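Local coordinates for protein arylalkylamine N-Acetyltransferase like 5b (Aedes aegypti, PDB 4FD4) that probably transfers acyl groups from acyl-CoA thioesters, acetyl-CoA among them, to the amine of arylalkylamines such as serotonin and dopamine, at residues A[17-29]-A[44-56]. Sequence-based numbering, arbitrary orientation.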
loop_
_atom_site.group_PDB
_atom_site.type_symbol
_atom_site.label_atom_id
_atom_site.label_comp_id
_atom_site.label_asym_id
_atom_site.label_seq_id
_atom_site.Cartn_x
_atom_site.Cartn_y
_atom_site.Cartn_z
ATOM N N LEU A 17 -9.663 12.584 8.800
ATOM C CA LEU A 17 -8.812 11.513 9.302
ATOM C C LEU A 17 -9.624 10.350 9.906
ATOM O O LEU A 17 -9.374 9.169 9.605
ATOM C CB LEU A 17 -7.824 12.082 10.321
ATOM C CG LEU A 17 -6.679 11.147 10.702
ATOM C CD1 LEU A 17 -5.391 11.525 9.979
ATOM C CD2 LEU A 17 -6.490 11.189 12.201
ATOM N N GLU A 18 -10.617 10.659 10.736
ATOM C CA GLU A 18 -11.373 9.581 11.374
ATOM C C GLU A 18 -12.132 8.719 10.363
ATOM O O GLU A 18 -12.145 7.482 10.474
ATOM C CB GLU A 18 -12.295 10.104 12.490
ATOM C CG GLU A 18 -11.563 10.363 13.810
ATOM C CD GLU A 18 -10.706 9.177 14.258
ATOM O OE1 GLU A 18 -11.220 8.033 14.286
ATOM O OE2 GLU A 18 -9.517 9.390 14.588
ATOM N N GLN A 19 -12.729 9.343 9.353
ATOM C CA GLN A 19 -13.375 8.536 8.322
ATOM C C GLN A 19 -12.348 7.670 7.585
ATOM O O GLN A 19 -12.636 6.518 7.242
ATOM C CB GLN A 19 -14.164 9.398 7.340
ATOM C CG GLN A 19 -15.347 10.115 7.979
ATOM C CD GLN A 19 -14.955 11.453 8.570
ATOM O OE1 GLN A 19 -14.423 11.525 9.681
ATOM N NE2 GLN A 19 -15.219 12.530 7.826
ATOM N N VAL A 20 -11.145 8.197 7.364
ATOM C CA VAL A 20 -10.145 7.395 6.662
ATOM C C VAL A 20 -9.850 6.220 7.586
ATOM O O VAL A 20 -9.862 5.057 7.164
ATOM C CB VAL A 20 -8.872 8.207 6.337
ATOM C CG1 VAL A 20 -7.815 7.323 5.674
ATOM C CG2 VAL A 20 -9.215 9.403 5.413
ATOM N N ARG A 21 -9.693 6.519 8.875
ATOM C CA ARG A 21 -9.392 5.466 9.831
ATOM C C ARG A 21 -10.467 4.386 9.679
ATOM O O ARG A 21 -10.162 3.178 9.561
ATOM C CB ARG A 21 -9.346 6.025 11.269
ATOM C CG ARG A 21 -8.666 5.107 12.300
ATOM C CD ARG A 21 -9.002 5.502 13.756
ATOM N NE ARG A 21 -8.547 6.846 14.114
ATOM C CZ ARG A 21 -7.343 7.132 14.609
ATOM N NH1 ARG A 21 -6.455 6.164 14.809
ATOM N NH2 ARG A 21 -7.022 8.390 14.905
ATOM N N GLU A 22 -11.726 4.765 9.689
ATOM C CA GLU A 22 -12.780 3.764 9.638
ATOM C C GLU A 22 -12.710 2.918 8.406
ATOM O O GLU A 22 -12.860 1.744 8.518
ATOM C CB GLU A 22 -14.181 4.345 9.739
ATOM C CG GLU A 22 -15.290 3.269 9.850
ATOM C CD GLU A 22 -15.817 2.683 8.492
ATOM O OE1 GLU A 22 -15.847 3.364 7.455
ATOM O OE2 GLU A 22 -16.258 1.527 8.484
ATOM N N ILE A 23 -12.510 3.518 7.233
ATOM C CA ILE A 23 -12.524 2.675 6.050
ATOM C C ILE A 23 -11.359 1.686 6.131
ATOM O O ILE A 23 -11.498 0.504 5.761
ATOM C CB ILE A 23 -12.586 3.489 4.712
ATOM C CG1 ILE A 23 -12.696 2.547 3.506
ATOM C CG2 ILE A 23 -11.431 4.469 4.602
ATOM C CD1 ILE A 23 -14.098 2.008 3.275
ATOM N N LEU A 24 -10.228 2.133 6.688
ATOM C CA LEU A 24 -9.087 1.230 6.791
ATOM C C LEU A 24 -9.439 0.067 7.711
ATOM O O LEU A 24 -9.136 -1.087 7.413
ATOM C CB LEU A 24 -7.827 1.952 7.310
ATOM C CG LEU A 24 -7.144 2.927 6.345
ATOM C CD1 LEU A 24 -5.995 3.653 7.068
ATOM C CD2 LEU A 24 -6.633 2.221 5.085
ATOM N N HIS A 25 -10.087 0.369 8.826
ATOM C CA HIS A 25 -10.468 -0.693 9.758
ATOM C C HIS A 25 -11.397 -1.680 9.050
ATOM O O HIS A 25 -11.338 -2.880 9.299
ATOM C CB HIS A 25 -11.237 -0.106 10.944
ATOM C CG HIS A 25 -10.387 0.270 12.117
ATOM N ND1 HIS A 25 -10.498 -0.363 13.342
ATOM C CD2 HIS A 25 -9.455 1.234 12.276
ATOM C CE1 HIS A 25 -9.656 0.190 14.194
ATOM N NE2 HIS A 25 -9.007 1.163 13.577
ATOM N N ARG A 26 -12.253 -1.175 8.165
ATOM C CA ARG A 26 -13.405 -1.979 7.717
ATOM C C ARG A 26 -13.083 -2.888 6.542
ATOM O O ARG A 26 -13.446 -4.064 6.538
ATOM C CB ARG A 26 -14.594 -1.068 7.362
ATOM C CG ARG A 26 -15.946 -1.787 7.289
ATOM C CD ARG A 26 -17.078 -0.835 6.901
ATOM N NE ARG A 26 -17.137 -0.615 5.457
ATOM C CZ ARG A 26 -17.218 0.579 4.872
ATOM N NH1 ARG A 26 -17.268 0.671 3.540
ATOM N NH2 ARG A 26 -17.248 1.683 5.611
ATOM N N ILE A 27 -12.385 -2.350 5.551
ATOM C CA ILE A 27 -12.167 -3.090 4.313
ATOM C C ILE A 27 -10.706 -3.394 4.018
ATOM O O ILE A 27 -10.403 -4.260 3.198
ATOM C CB ILE A 27 -12.766 -2.355 3.096
ATOM C CG1 ILE A 27 -12.016 -1.052 2.825
ATOM C CG2 ILE A 27 -14.264 -2.085 3.303
ATOM C CD1 ILE A 27 -12.343 -0.442 1.466
ATOM N N TYR A 28 -9.786 -2.701 4.679
ATOM C CA TYR A 28 -8.374 -2.915 4.351
ATOM C C TYR A 28 -7.677 -3.936 5.258
ATOM O O TYR A 28 -7.310 -5.026 4.813
ATOM C CB TYR A 28 -7.595 -1.589 4.336
ATOM C CG TYR A 28 -6.106 -1.808 4.139
ATOM C CD1 TYR A 28 -5.609 -2.333 2.949
ATOM C CD2 TYR A 28 -5.203 -1.483 5.137
ATOM C CE1 TYR A 28 -4.242 -2.547 2.770
ATOM C CE2 TYR A 28 -3.841 -1.683 4.969
ATOM C CZ TYR A 28 -3.366 -2.217 3.788
ATOM O OH TYR A 28 -2.005 -2.410 3.634
ATOM N N TYR A 29 -7.492 -3.573 6.524
ATOM C CA TYR A 29 -6.762 -4.427 7.465
ATOM C C TYR A 29 -7.294 -5.863 7.591
ATOM O O TYR A 29 -6.513 -6.814 7.606
ATOM C CB TYR A 29 -6.663 -3.751 8.836
ATOM C CG TYR A 29 -5.676 -2.597 8.856
ATOM C CD1 TYR A 29 -4.326 -2.810 8.601
ATOM C CD2 TYR A 29 -6.092 -1.302 9.139
ATOM C CE1 TYR A 29 -3.414 -1.752 8.614
ATOM C CE2 TYR A 29 -5.188 -0.245 9.160
ATOM C CZ TYR A 29 -3.851 -0.481 8.897
ATOM O OH TYR A 29 -2.947 0.568 8.922
ATOM N N HIS A 44 -4.181 -5.671 13.185
ATOM C CA HIS A 44 -3.237 -4.568 12.999
ATOM C C HIS A 44 -2.989 -3.821 14.314
ATOM O O HIS A 44 -3.753 -3.934 15.278
ATOM C CB HIS A 44 -3.684 -3.614 11.876
ATOM C CG HIS A 44 -4.712 -2.607 12.298
ATOM N ND1 HIS A 44 -6.073 -2.856 12.238
ATOM C CD2 HIS A 44 -4.587 -1.342 12.751
ATOM C CE1 HIS A 44 -6.730 -1.793 12.650
ATOM N NE2 HIS A 44 -5.852 -0.853 12.972
ATOM N N THR A 45 -1.896 -3.072 14.358
ATOM C CA THR A 45 -1.518 -2.356 15.563
ATOM C C THR A 45 -1.700 -0.864 15.356
ATOM O O THR A 45 -1.911 -0.405 14.223
ATOM C CB THR A 45 -0.046 -2.601 15.910
ATOM O OG1 THR A 45 0.774 -2.165 14.818
ATOM C CG2 THR A 45 0.213 -4.077 16.169
ATOM N N LEU A 46 -1.598 -0.108 16.445
ATOM C CA LEU A 46 -1.705 1.349 16.390
ATOM C C LEU A 46 -0.565 2.000 15.593
ATOM O O LEU A 46 -0.779 3.006 14.919
ATOM C CB LEU A 46 -1.776 1.948 17.796
ATOM C CG LEU A 46 -2.139 3.439 17.866
ATOM C CD1 LEU A 46 -3.498 3.711 17.227
ATOM C CD2 LEU A 46 -2.116 3.976 19.304
ATOM N N ASP A 47 0.646 1.452 15.655
ATOM C CA ASP A 47 1.739 2.084 14.909
ATOM C C ASP A 47 1.604 1.934 13.380
ATOM O O ASP A 47 2.003 2.833 12.616
ATOM C CB ASP A 47 3.164 1.785 15.461
ATOM C CG ASP A 47 3.385 0.335 15.883
ATOM O OD1 ASP A 47 4.553 0.020 16.248
ATOM O OD2 ASP A 47 2.441 -0.481 15.871
ATOM N N ASP A 48 0.979 0.825 12.973
ATOM C CA ASP A 48 0.615 0.527 11.592
ATOM C C ASP A 48 -0.372 1.603 11.120
ATOM O O ASP A 48 -0.176 2.302 10.107
ATOM C CB ASP A 48 -0.058 -0.857 11.597
ATOM C CG ASP A 48 -0.137 -1.500 10.226
ATOM O OD1 ASP A 48 -0.058 -2.747 10.153
ATOM O OD2 ASP A 48 -0.285 -0.774 9.222
ATOM N N GLU A 49 -1.447 1.734 11.887
ATOM C CA GLU A 49 -2.461 2.728 11.633
ATOM C C GLU A 49 -1.884 4.143 11.541
ATOM O O GLU A 49 -2.211 4.917 10.630
ATOM C CB GLU A 49 -3.490 2.648 12.763
ATOM C CG GLU A 49 -4.732 3.442 12.550
ATOM C CD GLU A 49 -5.817 3.022 13.530
ATOM O OE1 GLU A 49 -6.424 1.942 13.336
ATOM O OE2 GLU A 49 -6.028 3.761 14.506
ATOM N N ARG A 50 -1.018 4.492 12.482
ATOM C CA ARG A 50 -0.400 5.807 12.465
ATOM C C ARG A 50 0.381 6.040 11.180
ATOM O O ARG A 50 0.349 7.145 10.612
ATOM C CB ARG A 50 0.525 6.000 13.668
ATOM C CG ARG A 50 1.094 7.407 13.771
ATOM C CD ARG A 50 1.846 7.633 15.077
ATOM N NE ARG A 50 2.946 6.688 15.224
ATOM C CZ ARG A 50 2.945 5.668 16.076
ATOM N NH1 ARG A 50 1.900 5.470 16.876
ATOM N NH2 ARG A 50 3.991 4.850 16.132
ATOM N N PHE A 51 1.102 5.014 10.737
ATOM C CA PHE A 51 1.828 5.128 9.475
ATOM C C PHE A 51 0.857 5.456 8.341
ATOM O O PHE A 51 1.052 6.419 7.601
ATOM C CB PHE A 51 2.565 3.834 9.146
ATOM C CG PHE A 51 3.247 3.847 7.784
ATOM C CD1 PHE A 51 2.699 3.164 6.708
ATOM C CD2 PHE A 51 4.433 4.544 7.595
ATOM C CE1 PHE A 51 3.321 3.177 5.455
ATOM C CE2 PHE A 51 5.068 4.558 6.349
ATOM C CZ PHE A 51 4.510 3.877 5.280
ATOM N N SER A 52 -0.191 4.650 8.203
ATOM C CA SER A 52 -1.122 4.864 7.103
ATOM C C SER A 52 -1.800 6.238 7.141
ATOM O O SER A 52 -1.943 6.895 6.111
ATOM C CB SER A 52 -2.155 3.740 7.052
ATOM O OG SER A 52 -1.500 2.496 6.889
ATOM N N LEU A 53 -2.203 6.688 8.325
ATOM C CA LEU A 53 -2.904 7.955 8.430
ATOM C C LEU A 53 -1.970 9.155 8.283
ATOM O O LEU A 53 -2.424 10.250 7.963
ATOM C CB LEU A 53 -3.664 8.052 9.751
ATOM C CG LEU A 53 -4.848 7.104 9.957
ATOM C CD1 LEU A 53 -5.422 7.328 11.360
ATOM C CD2 LEU A 53 -5.939 7.311 8.910
ATOM N N SER A 54 -0.674 8.964 8.528
ATOM C CA SER A 54 0.255 10.078 8.380
ATOM C C SER A 54 0.172 10.668 6.963
ATOM O O SER A 54 0.596 11.793 6.739
ATOM C CB SER A 54 1.695 9.658 8.694
ATOM O OG SER A 54 2.172 8.743 7.720
ATOM N N PHE A 55 -0.397 9.932 6.007
ATOM C CA PHE A 55 -0.455 10.442 4.633
ATOM C C PHE A 55 -1.617 11.395 4.337
ATOM O O PHE A 55 -1.571 12.140 3.349
ATOM C CB PHE A 55 -0.401 9.300 3.607
ATOM C CG PHE A 55 0.872 8.525 3.657
ATOM C CD1 PHE A 55 0.937 7.321 4.350
ATOM C CD2 PHE A 55 2.029 9.023 3.056
ATOM C CE1 PHE A 55 2.128 6.604 4.419
ATOM C CE2 PHE A 55 3.226 8.321 3.126
ATOM C CZ PHE A 55 3.278 7.104 3.803
ATOM N N VAL A 56 -2.644 11.396 5.180
ATOM C CA VAL A 56 -3.805 12.261 4.922
ATOM C C VAL A 56 -3.395 13.723 4.820
ATOM O O VAL A 56 -3.797 14.420 3.899
ATOM C CB VAL A 56 -4.886 12.124 6.003
ATOM C CG1 VAL A 56 -5.973 13.194 5.817
ATOM C CG2 VAL A 56 -5.498 10.731 5.973
#
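Arg21 NH1 and Glu49 OE2 form a salt bridge at 2.5 Å, shorter than usual and doubtful in exact length; guanidinium and carboxylate planes are steeply inclined. Glu49 CG is anti to the backbone N (chi1 -170°) and the chain runs on extended, carrying the carboxylate to Arg21 and His25. Arg21 NE and NH2 both reach the single atom Glu18 OE2, close to the guanidinium plane, a side-on grip that restrains the guanidinium's rotation. Glu49 OE1 accepts from His44 NE2 at 2.9 Å, nearly straight at the N-H but on its anti side and out of the carboxylate plane, and weakly from His25 NE2.

The His44 ring stacks on Tyr29, centroids 3.8 Å apart and planes at 13°, while its edge points into the face of His25. The Tyr29 hydroxyl donates to Asp48 OD2 at 3.0 Å, from above the carboxylate plane.

In this GNAT fold, helices 17-28 and 46-53, axes 10.7 Å apart and crossing at 125°, lie against the central sheet; Leu24 and Ser52 touch Ile131.

Leu53 is the knob of the apolar contact, among Leu17, Val20, Arg21 and Leu24: its CD2 reaches Val20 CG1 at 3.7 Å, and its CD1 sits over the guanidinium, a methyl on a flat polar group.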